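PDB 1UMR: snaclec convulxin subunit alpha from Crotalus durissus, which activates platelets, as part of a disulfide-linked tetramer of alpha-beta heterodimers that binds the collagen receptor glycoprotein VI. Local coordinates for residues A[23-27]-A[69-73]; A[65-69]-A[125-129]. The contacts are given in a common frame with arbitrary orientation. Numbering follows the deposited sequence.

Contact 1. Residues A[23-27]-A[69-73]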
ATOM      1  N   MET A  23     -44.145 -38.100  12.023  1.00 47.68           N
ATOM      2  CA  MET A  23     -43.156 -38.974  11.463  1.00 43.51           C
ATOM      3  C   MET A  23     -41.828 -38.431  11.832  1.00 46.06           C
ATOM      4  O   MET A  23     -41.727 -37.278  12.137  1.00 43.01           O
ATOM      5  CB  MET A  23     -43.263 -39.021   9.957  1.00 46.72           C
ATOM      6  CG  MET A  23     -44.252 -40.118   9.437  1.00 54.92           C
ATOM      7  SD  MET A  23     -44.150 -40.229   7.668  1.00 53.56           S
ATOM      8  CE  MET A  23     -45.706 -40.982   7.148  1.00 58.26           C
ATOM      9  N   ASN A  24     -40.814 -39.273  11.913  1.00 38.90           N
ATOM     10  CA  ASN A  24     -39.535 -38.679  12.184  1.00 44.38           C
ATOM     11  C   ASN A  24     -38.958 -38.292  10.861  1.00 41.82           C
ATOM     12  O   ASN A  24     -39.465 -38.637   9.730  1.00 41.80           O
ATOM     13  CB  ASN A  24     -38.587 -39.663  12.955  1.00 43.93           C
ATOM     14  CG  ASN A  24     -38.331 -40.939  12.194  1.00 42.89           C
ATOM     15  OD1 ASN A  24     -38.010 -41.989  12.777  1.00 48.41           O
ATOM     16  ND2 ASN A  24     -38.407 -40.847  10.873  1.00 40.80           N
ATOM     17  N   TRP A  25     -37.859 -37.610  11.009  1.00 36.05           N
ATOM     18  CA  TRP A  25     -37.275 -36.930   9.888  1.00 42.75           C
ATOM     19  C   TRP A  25     -36.954 -37.894   8.737  1.00 40.41           C
ATOM     20  O   TRP A  25     -37.293 -37.676   7.574  1.00 43.51           O
ATOM     21  CB  TRP A  25     -36.075 -36.099  10.347  1.00 32.99           C
ATOM     22  CG  TRP A  25     -35.556 -35.171   9.333  1.00 27.31           C
ATOM     23  CD1 TRP A  25     -35.676 -33.780   9.281  1.00 29.91           C
ATOM     24  CD2 TRP A  25     -34.751 -35.547   8.225  1.00 34.06           C
ATOM     25  NE1 TRP A  25     -34.943 -33.280   8.204  1.00 37.72           N
ATOM     26  CE2 TRP A  25     -34.367 -34.352   7.542  1.00 34.12           C
ATOM     27  CE3 TRP A  25     -34.229 -36.780   7.780  1.00 37.09           C
ATOM     28  CZ2 TRP A  25     -33.533 -34.379   6.418  1.00 38.96           C
ATOM     29  CZ3 TRP A  25     -33.413 -36.810   6.640  1.00 38.34           C
ATOM     30  CH2 TRP A  25     -33.035 -35.610   5.980  1.00 30.86           C
ATOM     31  N   GLU A  26     -36.351 -38.999   9.025  1.00 35.48           N
ATOM     32  CA  GLU A  26     -36.056 -39.748   7.851  1.00 43.66           C
ATOM     33  C   GLU A  26     -37.291 -40.487   7.309  1.00 46.16           C
ATOM     34  O   GLU A  26     -37.355 -40.841   6.115  1.00 48.42           O
ATOM     35  CB  GLU A  26     -34.790 -40.595   8.028  1.00 45.18           C
ATOM     36  CG  GLU A  26     -35.087 -42.011   8.409  1.00 59.29           C
ATOM     37  CD  GLU A  26     -34.109 -42.672   9.404  1.00 63.08           C
ATOM     38  OE1 GLU A  26     -34.631 -43.586  10.096  1.00 52.60           O
ATOM     39  OE2 GLU A  26     -32.880 -42.299   9.497  1.00 62.28           O
ATOM     40  N   ASP A  27     -38.292 -40.726   8.133  1.00 45.23           N
ATOM     41  CA  ASP A  27     -39.446 -41.433   7.574  1.00 47.44           C
ATOM     42  C   ASP A  27     -40.189 -40.461   6.694  1.00 41.29           C
ATOM     43  O   ASP A  27     -40.728 -40.838   5.675  1.00 37.58           O
ATOM     44  CB  ASP A  27     -40.383 -41.957   8.673  1.00 51.34           C
ATOM     45  CG  ASP A  27     -39.838 -43.241   9.345  1.00 56.11           C
ATOM     46  OD1 ASP A  27     -38.975 -43.923   8.760  1.00 52.03           O
ATOM     47  OD2 ASP A  27     -40.241 -43.629  10.459  1.00 52.85           O
ATOM     48  N   SER A  69     -41.386 -30.553  10.137  1.00 39.59           N
ATOM     49  CA  SER A  69     -40.019 -30.893   9.657  1.00 37.82           C
ATOM     50  C   SER A  69     -39.683 -30.148   8.312  1.00 44.43           C
ATOM     51  O   SER A  69     -40.525 -30.065   7.429  1.00 44.34           O
ATOM     52  CB  SER A  69     -39.895 -32.397   9.451  1.00 35.04           C
ATOM     53  OG  SER A  69     -39.549 -33.111  10.646  1.00 38.98           O
ATOM     54  N   ILE A  70     -38.469 -29.619   8.160  1.00 39.48           N
ATOM     55  CA  ILE A  70     -37.960 -29.273   6.833  1.00 38.60           C
ATOM     56  C   ILE A  70     -36.620 -30.080   6.556  1.00 43.61           C
ATOM     57  O   ILE A  70     -36.168 -30.933   7.368  1.00 37.19           O
ATOM     58  CB  ILE A  70     -37.767 -27.868   6.704  1.00 38.65           C
ATOM     59  CG1 ILE A  70     -36.581 -27.517   7.582  1.00 38.33           C
ATOM     60  CG2 ILE A  70     -39.067 -27.112   7.107  1.00 36.77           C
ATOM     61  CD1 ILE A  70     -36.349 -26.112   7.799  1.00 40.01           C
ATOM     62  N   GLY A  71     -36.041 -29.890   5.378  1.00 45.04           N
ATOM     63  CA  GLY A  71     -35.147 -30.884   4.778  1.00 36.50           C
ATOM     64  C   GLY A  71     -33.674 -30.611   5.126  1.00 37.15           C
ATOM     65  O   GLY A  71     -32.757 -31.134   4.462  1.00 41.76           O
ATOM     66  N   LEU A  72     -33.399 -29.823   6.172  1.00 32.32           N
ATOM     67  CA  LEU A  72     -31.985 -29.553   6.478  1.00 39.90           C
ATOM     68  C   LEU A  72     -31.485 -30.486   7.507  1.00 40.60           C
ATOM     69  O   LEU A  72     -32.085 -30.668   8.634  1.00 39.48           O
ATOM     70  CB  LEU A  72     -31.813 -28.138   6.985  1.00 37.12           C
ATOM     71  CG  LEU A  72     -31.267 -27.044   6.122  1.00 40.68           C
ATOM     72  CD1 LEU A  72     -31.174 -25.717   7.020  1.00 35.56           C
ATOM     73  CD2 LEU A  72     -29.873 -27.330   5.439  1.00 44.68           C
ATOM     74  N   ARG A  73     -30.328 -31.047   7.234  1.00 39.48           N
ATOM     75  CA  ARG A  73     -29.858 -32.029   8.235  1.00 38.42           C
ATOM     76  C   ARG A  73     -28.339 -31.928   8.308  1.00 42.71           C
ATOM     77  O   ARG A  73     -27.695 -31.624   7.274  1.00 38.41           O
ATOM     78  CB  ARG A  73     -30.400 -33.451   7.916  1.00 32.85           C
ATOM     79  CG  ARG A  73     -29.633 -34.708   8.569  1.00 46.47           C
ATOM     80  CD  ARG A  73     -30.380 -36.125   8.500  1.00 53.53           C
ATOM     81  NE  ARG A  73     -29.913 -37.028   9.592  1.00 72.42           N
ATOM     82  CZ  ARG A  73     -30.527 -38.117  10.258  1.00 76.16           C
ATOM     83  NH1 ARG A  73     -31.737 -38.658   9.987  1.00 68.28           N
ATOM     84  NH2 ARG A  73     -29.844 -38.674  11.288  1.00 77.03           N
TER
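This buried contact of the C-type lectin fold sets the first turn of helix 25-35 against strand 67-74, interrupted near G71, where the sequence SIGL stands in place of the family's WIGL motif. W25 has the most surface covered, 124 Å². A broad, flat side chain with a single N-H suits this place: it fills the gap between helix and strand, also touching C104, while NE1 donates a hydrogen bond to I70 O at 2.8 Å. I70 O and G71 O both lie at the ring's edge, near its plane. R73 suits its partly exposed place because its long aliphatic part can cover the indole while its charged end reaches E26, in a long salt bridge (OE2 to NH1, 3.8 Å). L72 and R73 pair antiparallel with a strand of the convulxin beta chain. Over the indole face, R73 CD sits 3.8 Å from the six-membered ring centroid of W25, a CH-pi contact.

Contact 2. Residues A[65-69]-A[125-129]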
ATOM      1  N   PHE A  65     -51.081 -29.624  16.081  1.00 62.70           N
ATOM      2  CA  PHE A  65     -49.684 -29.778  15.739  1.00 56.42           C
ATOM      3  C   PHE A  65     -49.152 -28.355  15.707  1.00 48.87           C
ATOM      4  O   PHE A  65     -49.900 -27.379  15.435  1.00 45.54           O
ATOM      5  CB  PHE A  65     -49.473 -30.497  14.369  1.00 59.96           C
ATOM      6  CG  PHE A  65     -50.019 -31.964  14.302  1.00 55.66           C
ATOM      7  CD1 PHE A  65     -50.762 -32.404  13.165  1.00 49.98           C
ATOM      8  CD2 PHE A  65     -49.772 -32.881  15.331  1.00 44.22           C
ATOM      9  CE1 PHE A  65     -51.265 -33.745  13.066  1.00 52.09           C
ATOM     10  CE2 PHE A  65     -50.298 -34.220  15.268  1.00 52.75           C
ATOM     11  CZ  PHE A  65     -51.035 -34.669  14.113  1.00 50.56           C
ATOM     12  N   SER A  66     -47.869 -28.214  16.020  1.00 47.48           N
ATOM     13  CA  SER A  66     -47.244 -26.903  15.920  1.00 46.97           C
ATOM     14  C   SER A  66     -45.732 -26.943  15.529  1.00 46.93           C
ATOM     15  O   SER A  66     -45.024 -25.932  15.544  1.00 46.43           O
ATOM     16  CB  SER A  66     -47.445 -26.184  17.252  1.00 57.06           C
ATOM     17  OG  SER A  66     -46.822 -26.970  18.242  1.00 53.46           O
ATOM     18  N   HIS A  67     -45.244 -28.096  15.114  1.00 43.94           N
ATOM     19  CA  HIS A  67     -43.880 -28.175  14.614  1.00 47.33           C
ATOM     20  C   HIS A  67     -43.914 -28.856  13.207  1.00 49.92           C
ATOM     21  O   HIS A  67     -44.689 -29.815  12.984  1.00 45.87           O
ATOM     22  CB  HIS A  67     -43.091 -29.044  15.617  1.00 57.56           C
ATOM     23  CG  HIS A  67     -42.783 -28.348  16.896  1.00 62.23           C
ATOM     24  ND1 HIS A  67     -41.943 -28.874  17.838  1.00 66.37           N
ATOM     25  CD2 HIS A  67     -43.193 -27.150  17.376  1.00 68.43           C
ATOM     26  CE1 HIS A  67     -41.810 -28.014  18.831  1.00 74.52           C
ATOM     27  NE2 HIS A  67     -42.573 -26.962  18.580  1.00 73.07           N
ATOM     28  N   VAL A  68     -43.104 -28.388  12.255  1.00 49.77           N
ATOM     29  CA  VAL A  68     -43.082 -29.042  10.913  1.00 47.91           C
ATOM     30  C   VAL A  68     -41.654 -29.313  10.479  1.00 38.87           C
ATOM     31  O   VAL A  68     -40.787 -28.412  10.489  1.00 35.82           O
ATOM     32  CB  VAL A  68     -43.847 -28.222   9.829  1.00 49.03           C
ATOM     33  CG1 VAL A  68     -44.111 -29.062   8.577  1.00 49.90           C
ATOM     34  CG2 VAL A  68     -45.202 -27.856  10.344  1.00 44.09           C
ATOM     35  N   SER A  69     -41.386 -30.553  10.137  1.00 39.59           N
ATOM     36  CA  SER A  69     -40.019 -30.893   9.657  1.00 37.82           C
ATOM     37  C   SER A  69     -39.683 -30.148   8.312  1.00 44.43           C
ATOM     38  O   SER A  69     -40.525 -30.065   7.429  1.00 44.34           O
ATOM     39  CB  SER A  69     -39.895 -32.397   9.451  1.00 35.04           C
ATOM     40  OG  SER A  69     -39.549 -33.111  10.646  1.00 38.98           O
ATOM     41  N   ILE A 125     -43.190 -35.660  13.887  1.00 52.71           N
ATOM     42  CA  ILE A 125     -44.013 -34.510  13.627  1.00 48.41           C
ATOM     43  C   ILE A 125     -44.521 -34.472  12.153  1.00 56.89           C
ATOM     44  O   ILE A 125     -44.091 -35.277  11.302  1.00 52.06           O
ATOM     45  CB  ILE A 125     -43.312 -33.216  13.997  1.00 40.67           C
ATOM     46  CG1 ILE A 125     -41.901 -33.188  13.382  1.00 43.33           C
ATOM     47  CG2 ILE A 125     -43.194 -33.049  15.522  1.00 43.48           C
ATOM     48  CD1 ILE A 125     -41.239 -31.828  13.479  1.00 30.88           C
ATOM     49  N   PRO A 126     -45.499 -33.580  11.898  1.00 56.12           N
ATOM     50  CA  PRO A 126     -45.931 -33.311  10.534  1.00 55.10           C
ATOM     51  C   PRO A 126     -44.720 -32.730   9.797  1.00 52.55           C
ATOM     52  O   PRO A 126     -43.690 -32.428  10.439  1.00 48.24           O
ATOM     53  CB  PRO A 126     -47.106 -32.317  10.677  1.00 47.72           C
ATOM     54  CG  PRO A 126     -47.031 -31.803  12.098  1.00 48.09           C
ATOM     55  CD  PRO A 126     -46.241 -32.783  12.894  1.00 44.42           C
ATOM     56  N   PHE A 127     -44.844 -32.609   8.470  1.00 47.29           N
ATOM     57  CA  PHE A 127     -43.735 -32.249   7.637  1.00 43.17           C
ATOM     58  C   PHE A 127     -44.273 -31.728   6.323  1.00 46.69           C
ATOM     59  O   PHE A 127     -45.476 -32.014   5.981  1.00 43.59           O
ATOM     60  CB  PHE A 127     -42.893 -33.480   7.431  1.00 38.43           C
ATOM     61  CG  PHE A 127     -43.633 -34.604   6.867  1.00 39.70           C
ATOM     62  CD1 PHE A 127     -44.267 -35.491   7.685  1.00 36.04           C
ATOM     63  CD2 PHE A 127     -43.684 -34.819   5.494  1.00 37.25           C
ATOM     64  CE1 PHE A 127     -44.961 -36.609   7.174  1.00 39.85           C
ATOM     65  CE2 PHE A 127     -44.348 -35.950   5.005  1.00 35.32           C
ATOM     66  CZ  PHE A 127     -45.006 -36.850   5.893  1.00 38.61           C
ATOM     67  N   VAL A 128     -43.424 -30.947   5.618  1.00 42.20           N
ATOM     68  CA  VAL A 128     -43.769 -30.420   4.309  1.00 42.73           C
ATOM     69  C   VAL A 128     -42.995 -31.090   3.227  1.00 39.80           C
ATOM     70  O   VAL A 128     -41.812 -31.279   3.397  1.00 47.34           O
ATOM     71  CB  VAL A 128     -43.564 -28.872   4.281  1.00 48.96           C
ATOM     72  CG1 VAL A 128     -43.867 -28.213   2.864  1.00 35.70           C
ATOM     73  CG2 VAL A 128     -44.463 -28.262   5.291  1.00 39.92           C
ATOM     74  N   CYS A 129     -43.670 -31.506   2.134  1.00 41.12           N
ATOM     75  CA  CYS A 129     -43.021 -32.070   0.944  1.00 33.12           C
ATOM     76  C   CYS A 129     -42.864 -31.038  -0.207  1.00 38.69           C
ATOM     77  O   CYS A 129     -43.663 -30.089  -0.332  1.00 37.03           O
ATOM     78  CB  CYS A 129     -43.770 -33.256   0.415  1.00 36.60           C
ATOM     79  SG  CYS A 129     -43.688 -34.685   1.524  1.00 45.20           S
TER
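P126, I125 and S69, the residues with most surface buried here, join the two sheets of the C-type lectin domain where strand 67-74 passes strand 125-131. The short strands run in roughly the same direction, 48° apart, and approach to 4.4 Å, close enough for a single bridge of S69 with F127. S69 N donates a nearly straight hydrogen bond to P126 O at 3.0 Å, and V68 CA adds a CA-H...O contact to the same oxygen at 3.5 Å. Proline suits its position through its compact apolar ring and lack of an N-H to satisfy: P126 CG packs 3.6 Å from F65 CB and lies 3.2 Å from H67 O, while its CD sits over one face of the F65 ring. I125 is long enough to lay CD1 across the neighbouring strand, 3.5 Å from S69 OG and 4.0 Å from H67 CB. S69 is small, so its CB can come within 3.8 Å of F127 CB at the bridge. Beyond P126, V68 CG1 meets V128 CG2 at 3.4 Å, and both valines reach I18 and V57, joining the hydrophobic core beside helix 47-60. One hydrogen bond and one CA-H...O contact, both to P126 O, joined by apolar packing, are consistent with strands that touch at one point while each stays in its own sheet.

From the N terminus, the chain leaves strand 22-23, runs through helices 25-35 and 47-60, and returns along strand 67-74, where contact 1 closes a largely helical loop. Contact 2 starts just before and on the same strand and closes a second loop, which has no helix and ends on strand 125-131. The two loops cross, overlapping along 65-73 and sharing S69. M23 and I125 bring their far ends together: M23 O lies 2.8 Å from I125 N, a probable hydrogen bond, and M23 SD packs on F127 CE1 at 3.7 Å. Contact 1 ties the first helix to the three-stranded sheet, and contact 2 ties that sheet to the one holding 125-131, which the C32-C129 disulfide links covalently to helix 25-35.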